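Local coordinates for protein putative poly(3-hydroxybutyrate) depolymerase LpqC (Bordetella parapertussis 12822, PDB 3D0K) that is a putative poly(3-hydroxybutyrate) depolymerase, probably a serine hydrolase that cleaves ester bonds, at residues A[79-83]-A[284-288]. Numbering follows the deposited sequence.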
ATOM      1  N   ASP A  79      -1.480  -1.728  19.735  1.00 17.39           N
ATOM      2  CA  ASP A  79      -1.484  -2.016  21.199  1.00 18.89           C
ATOM      3  C   ASP A  79      -2.513  -3.099  21.531  1.00 20.65           C
ATOM      4  O   ASP A  79      -2.261  -3.966  22.388  1.00 22.16           O
ATOM      5  CB  ASP A  79      -1.854  -0.750  21.959  1.00 18.72           C
ATOM      6  CG  ASP A  79      -0.715   0.244  22.009  1.00 19.74           C
ATOM      7  OD1 ASP A  79       0.445  -0.140  21.751  1.00 18.88           O
ATOM      8  OD2 ASP A  79      -0.975   1.431  22.308  1.00 19.55           O
ATOM      9  N   ARG A  80      -3.689  -3.029  20.894  1.00 21.57           N
ATOM     10  CA  ARG A  80      -4.788  -4.001  21.159  1.00 23.89           C
ATOM     11  C   ARG A  80      -4.443  -5.411  20.601  1.00 23.31           C
ATOM     12  O   ARG A  80      -4.530  -6.436  21.289  1.00 23.17           O
ATOM     13  CB  ARG A  80      -6.101  -3.457  20.565  1.00 24.43           C
ATOM     14  CG  ARG A  80      -7.329  -4.344  20.773  1.00 31.44           C
ATOM     15  CD  ARG A  80      -8.589  -3.476  20.981  1.00 43.09           C
ATOM     16  NE  ARG A  80      -9.835  -4.219  20.740  1.00 46.68           N
ATOM     17  CZ  ARG A  80     -10.498  -4.234  19.577  1.00 48.26           C
ATOM     18  NH1 ARG A  80     -10.076  -3.522  18.528  1.00 47.71           N
ATOM     19  NH2 ARG A  80     -11.607  -4.946  19.472  1.00 49.21           N
ATOM     20  N   HIS A  81      -3.974  -5.443  19.366  1.00 22.66           N
ATOM     21  CA  HIS A  81      -3.747  -6.690  18.673  1.00 22.12           C
ATOM     22  C   HIS A  81      -2.324  -7.182  18.657  1.00 23.84           C
ATOM     23  O   HIS A  81      -2.085  -8.281  18.135  1.00 24.67           O
ATOM     24  CB  HIS A  81      -4.305  -6.604  17.243  1.00 23.33           C
ATOM     25  CG  HIS A  81      -5.753  -6.263  17.194  1.00 22.72           C
ATOM     26  ND1 HIS A  81      -6.726  -7.148  17.596  1.00 26.38           N
ATOM     27  CD2 HIS A  81      -6.394  -5.131  16.826  1.00 26.70           C
ATOM     28  CE1 HIS A  81      -7.907  -6.575  17.478  1.00 23.91           C
ATOM     29  NE2 HIS A  81      -7.738  -5.360  16.990  1.00 27.17           N
ATOM     30  N   LYS A  82      -1.387  -6.399  19.228  1.00 22.15           N
ATOM     31  CA  LYS A  82       0.062  -6.752  19.245  1.00 22.26           C
ATOM     32  C   LYS A  82       0.596  -6.883  17.800  1.00 21.56           C
ATOM     33  O   LYS A  82       1.053  -7.926  17.388  1.00 22.80           O
ATOM     34  CB  LYS A  82       0.323  -8.003  20.073  1.00 21.94           C
ATOM     35  CG  LYS A  82      -0.250  -7.937  21.519  1.00 23.97           C
ATOM     36  CD  LYS A  82       0.166  -6.651  22.182  1.00 23.76           C
ATOM     37  CE  LYS A  82      -0.378  -6.575  23.622  1.00 30.45           C
ATOM     38  NZ  LYS A  82      -0.505  -5.131  23.989  1.00 29.86           N
ATOM     39  N   LEU A  83       0.518  -5.795  17.059  1.00 19.86           N
ATOM     40  CA  LEU A  83       0.983  -5.769  15.689  1.00 19.61           C
ATOM     41  C   LEU A  83       2.271  -4.983  15.644  1.00 19.29           C
ATOM     42  O   LEU A  83       2.354  -3.936  16.284  1.00 18.75           O
ATOM     43  CB  LEU A  83      -0.022  -4.980  14.831  1.00 19.12           C
ATOM     44  CG  LEU A  83      -1.499  -5.369  15.054  1.00 22.17           C
ATOM     45  CD1 LEU A  83      -2.421  -4.390  14.345  1.00 20.69           C
ATOM     46  CD2 LEU A  83      -1.707  -6.812  14.574  1.00 22.38           C
ATOM     47  N   TRP A 284      -9.650  -6.245   9.491  1.00 17.99           N
ATOM     48  CA  TRP A 284      -8.616  -7.267   9.511  1.00 18.07           C
ATOM     49  C   TRP A 284      -8.517  -7.965  10.851  1.00 18.85           C
ATOM     50  O   TRP A 284      -8.302  -9.175  10.922  1.00 20.30           O
ATOM     51  CB  TRP A 284      -7.245  -6.620   9.241  1.00 16.99           C
ATOM     52  CG  TRP A 284      -6.931  -6.394   7.806  1.00 16.64           C
ATOM     53  CD1 TRP A 284      -7.556  -6.960   6.712  1.00 17.42           C
ATOM     54  CD2 TRP A 284      -5.875  -5.591   7.302  1.00 19.76           C
ATOM     55  NE1 TRP A 284      -6.945  -6.525   5.551  1.00 18.28           N
ATOM     56  CE2 TRP A 284      -5.903  -5.693   5.885  1.00 18.13           C
ATOM     57  CE3 TRP A 284      -4.874  -4.790   7.911  1.00 18.83           C
ATOM     58  CZ2 TRP A 284      -4.942  -5.061   5.066  1.00 19.34           C
ATOM     59  CZ3 TRP A 284      -3.964  -4.101   7.072  1.00 19.39           C
ATOM     60  CH2 TRP A 284      -3.994  -4.262   5.681  1.00 17.55           C
ATOM     61  N   PHE A 285      -8.598  -7.205  11.920  1.00 19.02           N
ATOM     62  CA  PHE A 285      -8.300  -7.800  13.216  1.00 20.48           C
ATOM     63  C   PHE A 285      -9.461  -7.973  14.151  1.00 21.96           C
ATOM     64  O   PHE A 285      -9.393  -8.811  15.029  1.00 21.27           O
ATOM     65  CB  PHE A 285      -7.144  -7.080  13.881  1.00 19.83           C
ATOM     66  CG  PHE A 285      -5.919  -7.065  13.027  1.00 18.73           C
ATOM     67  CD1 PHE A 285      -5.243  -8.257  12.720  1.00 20.78           C
ATOM     68  CD2 PHE A 285      -5.493  -5.886  12.448  1.00 19.60           C
ATOM     69  CE1 PHE A 285      -4.137  -8.255  11.887  1.00 17.79           C
ATOM     70  CE2 PHE A 285      -4.363  -5.864  11.596  1.00 20.55           C
ATOM     71  CZ  PHE A 285      -3.674  -7.050  11.315  1.00 17.95           C
ATOM     72  N   ASP A 286     -10.523  -7.192  13.966  1.00 23.07           N
ATOM     73  CA  ASP A 286     -11.803  -7.477  14.655  1.00 25.19           C
ATOM     74  C   ASP A 286     -12.811  -8.244  13.800  1.00 25.85           C
ATOM     75  O   ASP A 286     -13.875  -8.641  14.296  1.00 26.65           O
ATOM     76  CB  ASP A 286     -12.463  -6.187  15.127  1.00 25.37           C
ATOM     77  CG  ASP A 286     -11.701  -5.523  16.238  1.00 29.52           C
ATOM     78  OD1 ASP A 286     -10.831  -6.191  16.820  1.00 29.98           O
ATOM     79  OD2 ASP A 286     -12.012  -4.355  16.567  1.00 32.88           O
ATOM     80  N   GLY A 287     -12.517  -8.396  12.516  1.00 25.98           N
ATOM     81  CA  GLY A 287     -13.378  -9.108  11.591  1.00 25.77           C
ATOM     82  C   GLY A 287     -14.710  -8.425  11.335  1.00 25.41           C
ATOM     83  O   GLY A 287     -15.709  -9.082  11.092  1.00 27.15           O
ATOM     84  N   ARG A 288     -14.740  -7.108  11.411  1.00 23.81           N
ATOM     85  CA  ARG A 288     -16.004  -6.410  11.362  1.00 23.12           C
ATOM     86  C   ARG A 288     -15.826  -4.984  10.874  1.00 23.64           C
ATOM     87  O   ARG A 288     -14.767  -4.379  11.021  1.00 21.28           O
ATOM     88  CB  ARG A 288     -16.622  -6.418  12.748  1.00 23.44           C
ATOM     89  CG  ARG A 288     -15.897  -5.566  13.767  1.00 20.56           C
ATOM     90  CD  ARG A 288     -16.405  -5.887  15.148  1.00 23.40           C
ATOM     91  NE  ARG A 288     -17.731  -5.330  15.332  1.00 22.32           N
ATOM     92  CZ  ARG A 288     -17.970  -4.100  15.756  1.00 26.72           C
ATOM     93  NH1 ARG A 288     -19.220  -3.673  15.878  1.00 27.41           N
ATOM     94  NH2 ARG A 288     -16.967  -3.285  16.057  1.00 28.80           N
TER
HETATM   95  O   HOH W   1      -9.332  -3.016  15.548  1.00 35.52           O
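Arg80 reaches across to Asp286 and grips one carboxylate oxygen with both terminal nitrogens of its guanidinium. Arg80 NH1 donates to the syn lone pair of Asp286 OD2 at 2.9 Å, while the bond from Arg80 NH2 to Asp286 OD2, 3.0 Å long, is weak. OD2 lies at the guanidinium edge, near its plane, but the carboxylate is turned 73° from that plane, so this is not a flat two-by-two pairing of nitrogens and oxygens. The length and charge of arginine suit this reach; chi1 (-179°) sets CG anti to the backbone N and over one face of the His81 ring, and the chain then bends at chi2 before the guanidinium meets Asp286. The opposite face of His81 receives Phe285 CB, 3.5 Å from the ring centroid and almost on the ring normal, a CH-pi contact. A flat imidazole suits this slot between two aliphatic carbons, while its rim remains available to polar neighbours: Asp286 OD1 stands 3.0 Å from His81 CE1, near the ring plane, and a water hydrogen-bonded to NE2 also donates weakly to Asp286 OD2. The contact joins the C-terminal ends of helices 75-81 and 273-286, which flank the central sheet of an alpha/beta-hydrolase-like fold. Deeper, both Leu83 methyls lie on one side of the Phe285 ring: CD2 over its face, 3.9 Å from the centroid, and Leu83 CD1 nearer the rim, 3.7 Å from Phe285 CE2. Trp284 CB backs the opposite face, and Val57 of strand 56-60 touches both Leu83 and Phe285, a setting where a branched aliphatic and a phenyl ring fit well. Lys82 and Gly287 are each the first residue to leave helical phi/psi, both with positive phi, which glycine accepts easily; Lys82 NZ donates back to Asp79 O.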